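Long-range contact in DUF5037 domain-containing protein (Ruminococcus gnavus, PDB 4GL6), which is of unknown function but belongs to the DUF5037 family and pairs an antiparallel sheet with a second, mixed sheet, both accompanied by helices: residues L33-I45 with H52-P64. Numbering follows the deposited sequence.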
loop_
_atom_site.group_PDB
_atom_site.type_symbol
_atom_site.label_atom_id
_atom_site.label_comp_id
_atom_site.label_asym_id
_atom_site.label_seq_id
_atom_site.Cartn_x
_atom_site.Cartn_y
_atom_site.Cartn_z
ATOM N N LEU A 33 28.784 -8.571 -4.753
ATOM C CA LEU A 33 29.884 -8.982 -3.868
ATOM C C LEU A 33 29.581 -8.593 -2.413
ATOM O O LEU A 33 28.980 -7.554 -2.220
ATOM C CB LEU A 33 31.154 -8.252 -4.307
ATOM C CG LEU A 33 31.644 -8.401 -5.754
ATOM C CD1 LEU A 33 32.852 -7.492 -5.961
ATOM C CD2 LEU A 33 31.973 -9.854 -6.077
ATOM N N PRO A 34 30.019 -9.392 -1.384
ATOM C CA PRO A 34 29.782 -8.966 0.027
ATOM C C PRO A 34 30.474 -7.617 0.366
ATOM O O PRO A 34 30.014 -6.880 1.231
ATOM C CB PRO A 34 30.368 -10.121 0.845
ATOM C CG PRO A 34 31.454 -10.657 -0.019
ATOM C CD PRO A 34 30.919 -10.568 -1.423
ATOM N N SER A 35 31.571 -7.343 -0.328
ATOM C CA SER A 35 32.296 -6.075 -0.302
ATOM C C SER A 35 31.467 -4.819 -0.647
ATOM O O SER A 35 31.791 -3.741 -0.163
ATOM C CB SER A 35 33.465 -6.185 -1.297
ATOM O OG SER A 35 34.186 -4.982 -1.460
ATOM N N ASP A 36 30.434 -4.939 -1.487
ATOM C CA ASP A 36 29.615 -3.771 -1.881
ATOM C C ASP A 36 28.753 -3.404 -0.681
ATOM O O ASP A 36 28.269 -4.296 0.023
ATOM C CB ASP A 36 28.677 -4.052 -3.066
ATOM C CG ASP A 36 29.398 -4.552 -4.311
ATOM O OD1 ASP A 36 30.620 -4.311 -4.464
ATOM O OD2 ASP A 36 28.708 -5.192 -5.140
ATOM N N ASN A 37 28.588 -2.106 -0.451
ATOM C CA ASN A 37 27.782 -1.606 0.645
ATOM C C ASN A 37 26.677 -0.722 0.058
ATOM O O ASN A 37 26.571 0.476 0.352
ATOM C CB ASN A 37 28.675 -0.875 1.666
ATOM C CG ASN A 37 27.955 -0.537 2.977
ATOM O OD1 ASN A 37 26.943 -1.141 3.340
ATOM N ND2 ASN A 37 28.502 0.430 3.702
ATOM N N GLY A 38 25.852 -1.336 -0.787
ATOM C CA GLY A 38 24.708 -0.660 -1.374
ATOM C C GLY A 38 23.593 -0.348 -0.380
ATOM O O GLY A 38 23.687 -0.650 0.816
ATOM N N ALA A 39 22.524 0.251 -0.896
ATOM C CA ALA A 39 21.363 0.610 -0.089
ATOM C C ALA A 39 20.726 -0.626 0.579
ATOM O O ALA A 39 20.731 -1.728 -0.005
ATOM C CB ALA A 39 20.326 1.323 -0.957
ATOM N N ILE A 40 20.221 -0.435 1.803
ATOM C CA ILE A 40 19.527 -1.462 2.573
ATOM C C ILE A 40 18.042 -1.151 2.497
ATOM O O ILE A 40 17.619 -0.057 2.902
ATOM C CB ILE A 40 19.940 -1.479 4.058
ATOM C CG1 ILE A 40 21.430 -1.765 4.211
ATOM C CG2 ILE A 40 19.176 -2.565 4.813
ATOM C CD1 ILE A 40 21.910 -1.624 5.649
ATOM N N TYR A 41 17.258 -2.116 2.007
ATOM C CA TYR A 41 15.793 -2.006 1.882
ATOM C C TYR A 41 15.154 -2.860 2.994
ATOM O O TYR A 41 15.208 -4.075 2.950
ATOM C CB TYR A 41 15.328 -2.402 0.465
ATOM C CG TYR A 41 15.941 -1.526 -0.627
ATOM C CD1 TYR A 41 15.355 -0.302 -0.985
ATOM C CD2 TYR A 41 17.120 -1.918 -1.301
ATOM C CE1 TYR A 41 15.923 0.497 -1.976
ATOM C CE2 TYR A 41 17.698 -1.123 -2.289
ATOM C CZ TYR A 41 17.102 0.081 -2.626
ATOM O OH TYR A 41 17.678 0.877 -3.604
ATOM N N ALA A 42 14.538 -2.192 3.962
ATOM C CA ALA A 42 13.964 -2.802 5.154
ATOM C C ALA A 42 12.431 -2.812 5.166
ATOM O O ALA A 42 11.827 -1.749 5.003
ATOM C CB ALA A 42 14.455 -2.010 6.371
ATOM N N THR A 43 11.818 -3.986 5.395
ATOM C CA THR A 43 10.362 -4.115 5.562
ATOM C C THR A 43 10.081 -3.937 7.051
ATOM O O THR A 43 10.482 -4.775 7.863
ATOM C CB THR A 43 9.861 -5.473 5.071
ATOM O OG1 THR A 43 10.046 -5.510 3.658
ATOM C CG2 THR A 43 8.386 -5.686 5.394
ATOM N N CYS A 44 9.379 -2.859 7.388
ATOM C CA CYS A 44 9.125 -2.467 8.776
ATOM C C CYS A 44 7.639 -2.429 9.139
ATOM O O CYS A 44 6.799 -2.288 8.263
ATOM C CB CYS A 44 9.708 -1.050 8.999
ATOM S SG CYS A 44 11.412 -0.743 8.420
ATOM N N ILE A 45 7.332 -2.560 10.431
ATOM C CA ILE A 45 5.969 -2.363 10.970
ATOM C C ILE A 45 6.056 -1.537 12.252
ATOM O O ILE A 45 7.110 -1.510 12.901
ATOM C CB ILE A 45 5.226 -3.689 11.282
ATOM C CG1 ILE A 45 5.990 -4.561 12.297
ATOM C CG2 ILE A 45 5.008 -4.482 10.001
ATOM C CD1 ILE A 45 5.206 -5.759 12.795
ATOM N N HIS A 52 0.309 -4.250 8.643
ATOM C CA HIS A 52 0.598 -3.498 7.397
ATOM C C HIS A 52 2.002 -2.967 7.272
ATOM O O HIS A 52 2.293 -1.818 7.683
ATOM C CB HIS A 52 -0.382 -2.368 7.263
ATOM C CG HIS A 52 -1.773 -2.842 7.057
ATOM N ND1 HIS A 52 -2.238 -3.177 5.838
ATOM C CD2 HIS A 52 -2.793 -3.090 7.958
ATOM C CE1 HIS A 52 -3.498 -3.580 5.951
ATOM N NE2 HIS A 52 -3.841 -3.530 7.253
ATOM N N PRO A 53 2.898 -3.766 6.674
ATOM C CA PRO A 53 4.293 -3.333 6.597
ATOM C C PRO A 53 4.570 -2.216 5.598
ATOM O O PRO A 53 3.762 -1.957 4.715
ATOM C CB PRO A 53 5.034 -4.609 6.193
ATOM C CG PRO A 53 4.027 -5.414 5.468
ATOM C CD PRO A 53 2.690 -5.075 6.024
ATOM N N PHE A 54 5.708 -1.550 5.786
ATOM C CA PHE A 54 6.178 -0.486 4.892
ATOM C C PHE A 54 7.679 -0.582 4.683
ATOM O O PHE A 54 8.389 -1.046 5.576
ATOM C CB PHE A 54 5.804 0.888 5.411
ATOM C CG PHE A 54 6.441 1.262 6.717
ATOM C CD1 PHE A 54 5.900 0.817 7.921
ATOM C CD2 PHE A 54 7.558 2.115 6.750
ATOM C CE1 PHE A 54 6.483 1.176 9.133
ATOM C CE2 PHE A 54 8.138 2.490 7.956
ATOM C CZ PHE A 54 7.598 2.020 9.152
ATOM N N GLU A 55 8.141 -0.149 3.506
ATOM C CA GLU A 55 9.555 -0.229 3.147
ATOM C C GLU A 55 10.258 1.092 3.431
ATOM O O GLU A 55 9.674 2.156 3.304
ATOM C CB GLU A 55 9.743 -0.652 1.687
ATOM C CG GLU A 55 11.126 -1.194 1.374
ATOM C CD GLU A 55 11.243 -1.716 -0.050
ATOM O OE1 GLU A 55 11.139 -0.876 -0.976
ATOM O OE2 GLU A 55 11.474 -2.955 -0.241
ATOM N N GLY A 56 11.506 0.981 3.872
ATOM C CA GLY A 56 12.398 2.098 4.162
ATOM C C GLY A 56 13.746 1.805 3.515
ATOM O O GLY A 56 14.129 0.649 3.346
ATOM N N SER A 57 14.466 2.864 3.179
ATOM C CA SER A 57 15.723 2.793 2.461
ATOM C C SER A 57 16.816 3.389 3.384
ATOM O O SER A 57 16.672 4.519 3.831
ATOM C CB SER A 57 15.526 3.578 1.167
ATOM O OG SER A 57 16.530 3.291 0.235
ATOM N N TYR A 58 17.868 2.615 3.699
ATOM C CA TYR A 58 18.963 3.037 4.610
ATOM C C TYR A 58 20.361 2.715 4.051
ATOM O O TYR A 58 20.498 1.939 3.112
ATOM C CB TYR A 58 18.816 2.358 6.003
ATOM C CG TYR A 58 17.497 2.630 6.703
ATOM C CD1 TYR A 58 16.367 1.865 6.428
ATOM C CD2 TYR A 58 17.364 3.677 7.631
ATOM C CE1 TYR A 58 15.135 2.130 7.050
ATOM C CE2 TYR A 58 16.136 3.954 8.265
ATOM C CZ TYR A 58 15.024 3.183 7.978
ATOM O OH TYR A 58 13.808 3.432 8.574
ATOM N N PHE A 59 21.379 3.360 4.623
ATOM C CA PHE A 59 22.802 3.113 4.309
ATOM C C PHE A 59 23.509 2.919 5.648
ATOM O O PHE A 59 23.287 3.707 6.569
ATOM C CB PHE A 59 23.408 4.274 3.509
ATOM C CG PHE A 59 24.898 4.171 3.299
ATOM C CD1 PHE A 59 25.424 3.380 2.275
ATOM C CD2 PHE A 59 25.792 4.899 4.114
ATOM C CE1 PHE A 59 26.809 3.304 2.085
ATOM C CE2 PHE A 59 27.175 4.825 3.919
ATOM C CZ PHE A 59 27.680 4.026 2.902
ATOM N N ASN A 60 24.320 1.863 5.745
ATOM C CA ASN A 60 25.042 1.516 6.967
ATOM C C ASN A 60 26.537 1.683 6.704
ATOM O O ASN A 60 27.091 0.887 5.950
ATOM C CB ASN A 60 24.724 0.079 7.381
ATOM C CG ASN A 60 25.372 -0.311 8.688
ATOM O OD1 ASN A 60 25.153 0.321 9.717
ATOM N ND2 ASN A 60 26.151 -1.367 8.657
ATOM N N PRO A 61 27.195 2.706 7.322
ATOM C CA PRO A 61 28.629 2.934 7.047
ATOM C C PRO A 61 29.575 1.779 7.421
ATOM O O PRO A 61 29.246 0.974 8.295
ATOM C CB PRO A 61 28.950 4.196 7.854
ATOM C CG PRO A 61 27.637 4.872 8.034
ATOM C CD PRO A 61 26.650 3.767 8.199
ATOM N N GLU A 62 30.746 1.755 6.775
ATOM C CA GLU A 62 31.756 0.682 6.917
ATOM C C GLU A 62 32.269 0.423 8.355
ATOM O O GLU A 62 31.989 -0.637 8.907
ATOM C CB GLU A 62 32.950 0.920 5.945
ATOM C CG GLU A 62 33.625 -0.357 5.463
ATOM C CD GLU A 62 32.675 -1.228 4.638
ATOM O OE1 GLU A 62 32.030 -0.716 3.699
ATOM O OE2 GLU A 62 32.548 -2.429 4.944
ATOM N N GLU A 63 32.977 1.395 8.943
ATOM C CA GLU A 63 33.599 1.312 10.313
ATOM C C GLU A 63 32.601 0.931 11.462
ATOM O O GLU A 63 31.387 1.102 11.293
ATOM C CB GLU A 63 34.424 2.602 10.617
ATOM C CG GLU A 63 33.644 3.820 11.111
ATOM C CD GLU A 63 32.516 4.252 10.182
ATOM O OE1 GLU A 63 32.627 4.075 8.948
ATOM O OE2 GLU A 63 31.504 4.774 10.681
ATOM N N PRO A 64 33.112 0.439 12.631
ATOM C CA PRO A 64 32.225 -0.103 13.681
ATOM C C PRO A 64 31.433 0.923 14.494
ATOM O O PRO A 64 31.860 2.079 14.615
ATOM C CB PRO A 64 33.196 -0.874 14.590
ATOM C CG PRO A 64 34.499 -0.156 14.458
ATOM C CD PRO A 64 34.487 0.612 13.158
#
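Strands 40-45 and 54-59 run antiparallel with a clear twist, their axes 4.6 Å apart at closest, as the two arms of a beta hairpin joined by six backbone hydrogen bonds. The hydrogen-bonded pairs are Ile-40 with Tyr-58, Ala-42 with Gly-56 and Cys-44 with Phe-54, each bonded in both directions; Tyr-41 with Ser-57 and Thr-43 with Glu-55 are the non-hydrogen-bonded pairs between them. These are the central strands of a four-stranded antiparallel sheet, with 22-28 beside the first and 69-70 beside the second. Ile-40, Ala-42 and Tyr-58 lie on the face packed against helix 6-18. On that same face Cys-44 meets the ring of Phe-54: CG of Phe-54 stands between its own backbone N and carbonyl carbon (chi1 64°), which swings the ring over toward strand 40-45. CB of Cys-44 then sits over one face in a CH-pi contact, 4.0 Å from the ring centroid, while SG approaches obliquely. Tyr-75 and Arg-78 also touch this ring.

The face with Tyr-41, Thr-43, Glu-55 and Ser-57 is more polar. OG of Ser-57 comes within 3.6 Å of CE1 of Tyr-41, and OE2 of Glu-55 hydrogen-bonds a glycerol, probably from the crystallisation liquor. CG2 of Thr-43 lies alongside Pro-53, 3.6 Å from its CB.

Beyond the strands, the side chain of Asn-37 adds one more bond between the two loops. With CG anti to the backbone N (chi1 -169°), its amide reaches across to Asn-60, while OD1 of Asn-37 accepts a bond from Gln-29. The backbone O of Asn-37 meets the edge of the Phe-59 ring, near its plane, 3.3 Å from CE1. The crossing bond, ND2 of Asn-37 to O of Asn-60, measures 2.7 Å and is nearly straight at 166°, its acceptor lying in the Asn-37 amide plane.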